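Local coordinates for protein cytosine-specific methyltransferase (Escherichia coli O157:H7 EDL933, PDB 3G7U) that probably methylates DNA, transferring a methyl group from S-adenosyl-L-methionine to carbon 5 of 2'-deoxycytidine, at residues K152-R164 with R284-L294. Numbering follows the deposited sequence. Where two conformers were deposited one is given.
Sequences KASDYGAPTIRTR and RLDPNGFCPTL
T160-R164, which matches motif VIII (QxRxR) of the C5 cytosine methyltransferases apart from T160 in the glutamine position, meets the extended run F290-T293 just as its own chain enters strand 163-171, through a single beta bridge of T160 with C291. With T293-L294 as its probable Thr-Leu pair, F290-L294 is likely to belong to the target-recognition region, so that the bridge would join that region to motif VIII. The two chains run parallel here: C291 alone supplies both backbone bonds, its N donating to P159 O (3.0 Å, 174°) and its O accepting from I161 N. That carbonyl oxygen also takes the hydroxyl of T160, whose OG1 lies 3.0 Å from C291 O and stands above the carbonyl plane. Two donors thus grip one oxygen. T160 OG1 reaches it because it sits anti to its own backbone N (chi1 176°). The F290 ring packs on S154 of the 3-10 turn 153-156. S154 CB lies over one face of the phenyl ring, 4.1 Å from its centroid, a CH-pi contact, while the ring edge runs past the carbonyl carbon of P159. I161 crosses F290 at about a right angle, its methyl CG2 settling 3.6 Å from F290 CB; its other branch, CG1, turns to P292 CA. L327 of helix 321-328 touches the side chains of both P159 and C291. Beyond the bridge, in one of two deposited conformers, R162 kinks at chi3 (78°) and passes NH1 beside CB of the poorly ordered L294 (3.5 Å), a tentative contact, while NH2 is held by the carbonyl of G348. One water joins the two segments: it donates to T160 OG1 (2.8 Å) and accepts from R162 NE (2.7 Å) and L294 N (3.0 Å).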
ATOM      1  N   LYS A 152       4.894 -12.836   0.211  1.00 29.07           N
ATOM      2  CA  LYS A 152       5.992 -12.121  -0.442  1.00 32.47           C
ATOM      3  C   LYS A 152       5.328 -11.459  -1.637  1.00 26.02           C
ATOM      4  O   LYS A 152       4.689 -12.116  -2.427  1.00 30.00           O
ATOM      5  CB  LYS A 152       7.085 -13.112  -0.887  1.00 34.23           C
ATOM      6  CG  LYS A 152       8.412 -12.473  -1.339  1.00 41.64           C
ATOM      7  CD  LYS A 152       9.510 -13.522  -1.611  1.00 42.63           C
ATOM      8  CE  LYS A 152       9.261 -14.262  -2.928  1.00 52.46           C
ATOM      9  NZ  LYS A 152      10.266 -15.342  -3.237  1.00 54.52           N
ATOM     10  N   ALA A 153       5.480 -10.145  -1.760  1.00 25.56           N
ATOM     11  CA  ALA A 153       4.745  -9.393  -2.754  1.00 24.81           C
ATOM     12  C   ALA A 153       4.963  -9.867  -4.153  1.00 23.29           C
ATOM     13  O   ALA A 153       4.035  -9.836  -4.992  1.00 25.69           O
ATOM     14  CB  ALA A 153       5.056  -7.868  -2.632  1.00 24.82           C
ATOM     15  N   SER A 154       6.187 -10.294  -4.437  1.00 26.00           N
ATOM     16  CA  SER A 154       6.546 -10.687  -5.809  1.00 28.77           C
ATOM     17  C   SER A 154       5.792 -11.943  -6.316  1.00 30.28           C
ATOM     18  O   SER A 154       5.554 -12.093  -7.529  1.00 31.09           O
ATOM     19  CB  SER A 154       8.063 -10.861  -5.938  1.00 29.53           C
ATOM     20  OG  SER A 154       8.579 -11.683  -4.921  1.00 35.00           O
ATOM     21  N   ASP A 155       5.360 -12.784  -5.373  1.00 29.84           N
ATOM     22  CA  ASP A 155       4.508 -13.940  -5.687  1.00 31.05           C
ATOM     23  C   ASP A 155       3.151 -13.491  -6.223  1.00 32.03           C
ATOM     24  O   ASP A 155       2.470 -14.272  -6.870  1.00 34.55           O
ATOM     25  CB  ASP A 155       4.310 -14.821  -4.459  1.00 31.49           C
ATOM     26  CG  ASP A 155       5.579 -15.524  -4.016  1.00 35.70           C
ATOM     27  OD1 ASP A 155       6.544 -15.625  -4.806  1.00 38.83           O
ATOM     28  OD2 ASP A 155       5.619 -15.994  -2.858  1.00 39.89           O
ATOM     29  N   TYR A 156       2.757 -12.231  -5.971  1.00 27.63           N
ATOM     30  CA  TYR A 156       1.480 -11.738  -6.503  1.00 29.59           C
ATOM     31  C   TYR A 156       1.629 -10.814  -7.686  1.00 28.29           C
ATOM     32  O   TYR A 156       0.646 -10.234  -8.167  1.00 30.35           O
ATOM     33  CB  TYR A 156       0.638 -11.078  -5.410  1.00 32.46           C
ATOM     34  CG  TYR A 156       0.200 -12.065  -4.371  1.00 32.18           C
ATOM     35  CD1 TYR A 156      -1.077 -12.628  -4.415  1.00 33.75           C
ATOM     36  CD2 TYR A 156       1.063 -12.463  -3.357  1.00 29.29           C
ATOM     37  CE1 TYR A 156      -1.483 -13.557  -3.456  1.00 36.59           C
ATOM     38  CE2 TYR A 156       0.671 -13.376  -2.386  1.00 38.08           C
ATOM     39  CZ  TYR A 156      -0.597 -13.926  -2.453  1.00 38.15           C
ATOM     40  OH  TYR A 156      -0.980 -14.816  -1.495  1.00 37.25           O
ATOM     41  N   GLY A 157       2.844 -10.717  -8.209  1.00 27.63           N
ATOM     42  CA  GLY A 157       3.036  -9.973  -9.443  1.00 26.17           C
ATOM     43  C   GLY A 157       3.368  -8.511  -9.164  1.00 26.85           C
ATOM     44  O   GLY A 157       3.246  -7.693 -10.057  1.00 28.65           O
ATOM     45  N   ALA A 158       3.767  -8.168  -7.952  1.00 24.96           N
ATOM     46  CA  ALA A 158       4.392  -6.883  -7.677  1.00 27.05           C
ATOM     47  C   ALA A 158       5.899  -6.951  -7.826  1.00 25.82           C
ATOM     48  O   ALA A 158       6.453  -7.947  -7.580  1.00 28.15           O
ATOM     49  CB  ALA A 158       4.056  -6.442  -6.339  1.00 28.46           C
ATOM     50  N   PRO A 159       6.559  -5.875  -8.214  1.00 25.21           N
ATOM     51  CA  PRO A 159       7.982  -5.949  -8.510  1.00 24.05           C
ATOM     52  C   PRO A 159       8.869  -5.838  -7.307  1.00 26.18           C
ATOM     53  O   PRO A 159       9.914  -5.344  -7.436  1.00 30.78           O
ATOM     54  CB  PRO A 159       8.216  -4.735  -9.391  1.00 19.31           C
ATOM     55  CG  PRO A 159       6.950  -4.359  -9.885  1.00 22.53           C
ATOM     56  CD  PRO A 159       5.951  -4.719  -8.867  1.00 23.10           C
ATOM     57  N   THR A 160       8.423  -6.245  -6.147  1.00 28.36           N
ATOM     58  CA  THR A 160       9.205  -6.087  -4.951  1.00 27.01           C
ATOM     59  C   THR A 160       9.070  -7.320  -4.094  1.00 31.03           C
ATOM     60  O   THR A 160       8.066  -7.947  -4.120  1.00 26.70           O
ATOM     61  CB  THR A 160       8.731  -4.867  -4.159  1.00 22.97           C
ATOM     62  OG1 THR A 160       9.429  -4.757  -2.947  1.00 29.64           O
ATOM     63  CG2 THR A 160       7.312  -4.972  -3.857  1.00 27.77           C
ATOM     64  N   ILE A 161      10.112  -7.642  -3.348  1.00 31.03           N
ATOM     65  CA  ILE A 161      10.102  -8.880  -2.567  1.00 33.65           C
ATOM     66  C   ILE A 161       9.704  -8.651  -1.110  1.00 33.81           C
ATOM     67  O   ILE A 161       9.915  -9.537  -0.280  1.00 36.94           O
ATOM     68  CB  ILE A 161      11.474  -9.671  -2.633  1.00 34.83           C
ATOM     69  CG1 ILE A 161      12.654  -8.805  -2.180  1.00 39.27           C
ATOM     70  CG2 ILE A 161      11.713 -10.211  -4.018  1.00 37.88           C
ATOM     71  CD1 ILE A 161      13.806  -9.564  -1.579  1.00 46.74           C
ATOM     72  N   ARG A 162       9.130  -7.495  -0.777  1.00 28.87           N
ATOM     73  CA  ARG A 162       8.798  -7.192   0.610  0.50 33.22           C
ATOM     74  C   ARG A 162       7.792  -8.202   1.183  1.00 30.49           C
ATOM     75  O   ARG A 162       6.906  -8.660   0.470  1.00 27.79           O
ATOM     76  CB  ARG A 162       8.319  -5.737   0.776  0.50 34.29           C
ATOM     77  CG  ARG A 162       6.979  -5.360   0.134  0.50 37.58           C
ATOM     78  CD  ARG A 162       6.360  -4.151   0.866  0.50 39.31           C
ATOM     79  NE  ARG A 162       6.985  -2.882   0.490  0.50 46.75           N
ATOM     80  CZ  ARG A 162       7.046  -1.799   1.268  0.50 51.47           C
ATOM     81  NH1 ARG A 162       7.634  -0.697   0.819  0.50 50.99           N
ATOM     82  NH2 ARG A 162       6.531  -1.806   2.497  0.50 55.70           N
ATOM     83  N   THR A 163       7.946  -8.550   2.456  1.00 31.65           N
ATOM     84  CA  THR A 163       7.012  -9.481   3.073  1.00 33.76           C
ATOM     85  C   THR A 163       6.063  -8.730   4.010  1.00 32.38           C
ATOM     86  O   THR A 163       6.403  -7.679   4.544  1.00 33.22           O
ATOM     87  CB  THR A 163       7.710 -10.636   3.819  1.00 34.31           C
ATOM     88  OG1 THR A 163       8.544 -10.100   4.840  1.00 41.44           O
ATOM     89  CG2 THR A 163       8.576 -11.461   2.875  1.00 34.93           C
ATOM     90  N   ARG A 164       4.871  -9.297   4.209  1.00 29.94           N
ATOM     91  CA  ARG A 164       3.791  -8.647   4.956  0.50 31.11           C
ATOM     92  C   ARG A 164       2.998  -9.743   5.647  1.00 28.34           C
ATOM     93  O   ARG A 164       2.808 -10.776   5.041  1.00 28.02           O
ATOM     94  CB  ARG A 164       2.839  -7.978   3.955  0.50 30.07           C
ATOM     95  CG  ARG A 164       2.155  -6.718   4.443  0.50 31.94           C
ATOM     96  CD  ARG A 164       3.036  -5.501   4.203  0.50 29.66           C
ATOM     97  NE  ARG A 164       2.615  -4.354   4.996  0.50 31.11           N
ATOM     98  CZ  ARG A 164       3.193  -3.159   4.941  0.50 32.51           C
ATOM     99  NH1 ARG A 164       2.746  -2.167   5.695  0.50 35.60           N
ATOM    100  NH2 ARG A 164       4.217  -2.946   4.132  0.50 32.09           N
ATOM    101  N   ARG A 284      22.247  -0.931  -5.999  1.00 28.48           N
ATOM    102  CA  ARG A 284      21.762  -0.936  -7.371  1.00 28.38           C
ATOM    103  C   ARG A 284      20.790  -2.077  -7.626  1.00 32.62           C
ATOM    104  O   ARG A 284      21.062  -3.233  -7.279  1.00 33.75           O
ATOM    105  CB  ARG A 284      22.922  -0.933  -8.375  1.00 27.01           C
ATOM    106  CG  ARG A 284      22.528  -1.151  -9.824  1.00 29.00           C
ATOM    107  CD  ARG A 284      23.586  -0.632 -10.763  1.00 36.67           C
ATOM    108  NE  ARG A 284      23.299   0.734 -11.208  1.00 35.06           N
ATOM    109  CZ  ARG A 284      24.113   1.472 -11.949  1.00 37.65           C
ATOM    110  NH1 ARG A 284      25.305   0.991 -12.314  1.00 36.64           N
ATOM    111  NH2 ARG A 284      23.743   2.698 -12.313  1.00 31.69           N
ATOM    112  N   LEU A 285      19.650  -1.734  -8.225  1.00 27.81           N
ATOM    113  CA  LEU A 285      18.652  -2.711  -8.634  1.00 31.36           C
ATOM    114  C   LEU A 285      19.200  -3.623  -9.725  1.00 33.23           C
ATOM    115  O   LEU A 285      19.960  -3.191 -10.599  1.00 34.40           O
ATOM    116  CB  LEU A 285      17.399  -2.026  -9.168  1.00 28.45           C
ATOM    117  CG  LEU A 285      16.582  -1.225  -8.130  1.00 27.70           C
ATOM    118  CD1 LEU A 285      15.626  -0.268  -8.787  1.00 26.80           C
ATOM    119  CD2 LEU A 285      15.808  -2.197  -7.251  1.00 28.72           C
ATOM    120  N   ASP A 286      18.795  -4.889  -9.662  1.00 31.48           N
ATOM    121  CA  ASP A 286      19.065  -5.837 -10.731  1.00 31.08           C
ATOM    122  C   ASP A 286      17.848  -5.797 -11.610  1.00 27.97           C
ATOM    123  O   ASP A 286      16.721  -6.051 -11.141  1.00 33.45           O
ATOM    124  CB  ASP A 286      19.293  -7.234 -10.121  1.00 32.01           C
ATOM    125  CG  ASP A 286      19.522  -8.347 -11.171  1.00 36.14           C
ATOM    126  OD1 ASP A 286      19.329  -8.184 -12.403  1.00 31.27           O
ATOM    127  OD2 ASP A 286      19.868  -9.454 -10.708  1.00 44.55           O
ATOM    128  N   PRO A 287      18.047  -5.493 -12.902  1.00 29.45           N
ATOM    129  CA  PRO A 287      16.918  -5.384 -13.831  1.00 26.97           C
ATOM    130  C   PRO A 287      16.110  -6.678 -14.013  1.00 34.29           C
ATOM    131  O   PRO A 287      14.929  -6.622 -14.377  1.00 35.07           O
ATOM    132  CB  PRO A 287      17.577  -4.972 -15.152  1.00 29.04           C
ATOM    133  CG  PRO A 287      19.003  -5.295 -14.998  1.00 28.03           C
ATOM    134  CD  PRO A 287      19.346  -5.248 -13.562  1.00 29.35           C
ATOM    135  N   ASN A 288      16.757  -7.826 -13.796  1.00 37.53           N
ATOM    136  CA  ASN A 288      16.076  -9.127 -13.872  1.00 40.95           C
ATOM    137  C   ASN A 288      15.712  -9.670 -12.488  1.00 39.58           C
ATOM    138  O   ASN A 288      15.319 -10.822 -12.347  1.00 40.60           O
ATOM    139  CB  ASN A 288      16.949 -10.129 -14.645  1.00 43.88           C
ATOM    140  CG  ASN A 288      17.180  -9.705 -16.094  1.00 47.08           C
ATOM    141  OD1 ASN A 288      16.236  -9.436 -16.855  1.00 50.90           O
ATOM    142  ND2 ASN A 288      18.442  -9.636 -16.480  1.00 52.58           N
ATOM    143  N   GLY A 289      15.861  -8.827 -11.473  1.00 32.15           N
ATOM    144  CA  GLY A 289      15.509  -9.161 -10.101  1.00 29.96           C
ATOM    145  C   GLY A 289      14.316  -8.310  -9.683  1.00 30.57           C
ATOM    146  O   GLY A 289      13.601  -7.814 -10.526  1.00 26.58           O
ATOM    147  N   PHE A 290      14.123  -8.156  -8.383  1.00 29.80           N
ATOM    148  CA  PHE A 290      13.025  -7.371  -7.829  1.00 31.66           C
ATOM    149  C   PHE A 290      13.573  -6.322  -6.886  1.00 32.09           C
ATOM    150  O   PHE A 290      14.736  -6.384  -6.431  1.00 31.54           O
ATOM    151  CB  PHE A 290      12.063  -8.290  -7.054  1.00 32.59           C
ATOM    152  CG  PHE A 290      11.578  -9.472  -7.844  1.00 36.31           C
ATOM    153  CD1 PHE A 290      10.523  -9.343  -8.732  1.00 33.26           C
ATOM    154  CD2 PHE A 290      12.188 -10.722  -7.701  1.00 42.00           C
ATOM    155  CE1 PHE A 290      10.070 -10.434  -9.496  1.00 39.00           C
ATOM    156  CE2 PHE A 290      11.746 -11.827  -8.462  1.00 44.42           C
ATOM    157  CZ  PHE A 290      10.680 -11.681  -9.346  1.00 39.46           C
ATOM    158  N   CYS A 291      12.727  -5.359  -6.542  1.00 31.33           N
ATOM    159  CA  CYS A 291      13.129  -4.295  -5.648  1.00 32.62           C
ATOM    160  C   CYS A 291      13.164  -4.854  -4.227  1.00 36.39           C
ATOM    161  O   CYS A 291      12.184  -5.457  -3.790  1.00 38.43           O
ATOM    162  CB  CYS A 291      12.138  -3.131  -5.779  1.00 31.23           C
ATOM    163  SG  CYS A 291      12.558  -1.674  -4.821  1.00 35.23           S
ATOM    164  N   PRO A 292      14.280  -4.679  -3.498  1.00 39.58           N
ATOM    165  CA  PRO A 292      14.298  -5.162  -2.106  1.00 43.47           C
ATOM    166  C   PRO A 292      13.302  -4.362  -1.238  1.00 46.15           C
ATOM    167  O   PRO A 292      12.656  -3.440  -1.745  1.00 49.84           O
ATOM    168  CB  PRO A 292      15.740  -4.903  -1.640  1.00 45.02           C
ATOM    169  CG  PRO A 292      16.496  -4.431  -2.807  1.00 45.14           C
ATOM    170  CD  PRO A 292      15.534  -4.009  -3.880  1.00 40.13           C
ATOM    171  N   THR A 293      13.158  -4.697   0.039  1.00 52.04           N
ATOM    172  CA  THR A 293      12.234  -3.929   0.899  1.00 60.89           C
ATOM    173  C   THR A 293      12.503  -2.394   0.887  1.00 65.13           C
ATOM    174  O   THR A 293      13.565  -1.937   1.335  1.00 66.92           O
ATOM    175  CB  THR A 293      12.213  -4.466   2.356  1.00 62.56           C
ATOM    176  OG1 THR A 293      12.105  -5.898   2.339  1.00 63.37           O
ATOM    177  CG2 THR A 293      11.027  -3.865   3.151  1.00 64.34           C
ATOM    178  N   LEU A 294      11.540  -1.626   0.360  1.00 65.69           N
ATOM    179  CA  LEU A 294      11.654  -0.157   0.231  1.00 66.69           C
ATOM    180  C   LEU A 294      11.650   0.596   1.571  1.00 67.75           C
ATOM    181  O   LEU A 294      10.971   0.203   2.520  1.00 67.56           O
ATOM    182  CB  LEU A 294      10.565   0.409  -0.709  1.00 66.02           C
ATOM    183  CG  LEU A 294      10.809   0.326  -2.228  1.00 66.62           C
ATOM    184  CD1 LEU A 294       9.535   0.547  -3.047  1.00 63.79           C
ATOM    185  CD2 LEU A 294      11.896   1.316  -2.660  1.00 65.39           C
TER
HETATM  186  O   HOH W   1       9.148  -2.634  -1.113  1.00 52.46           O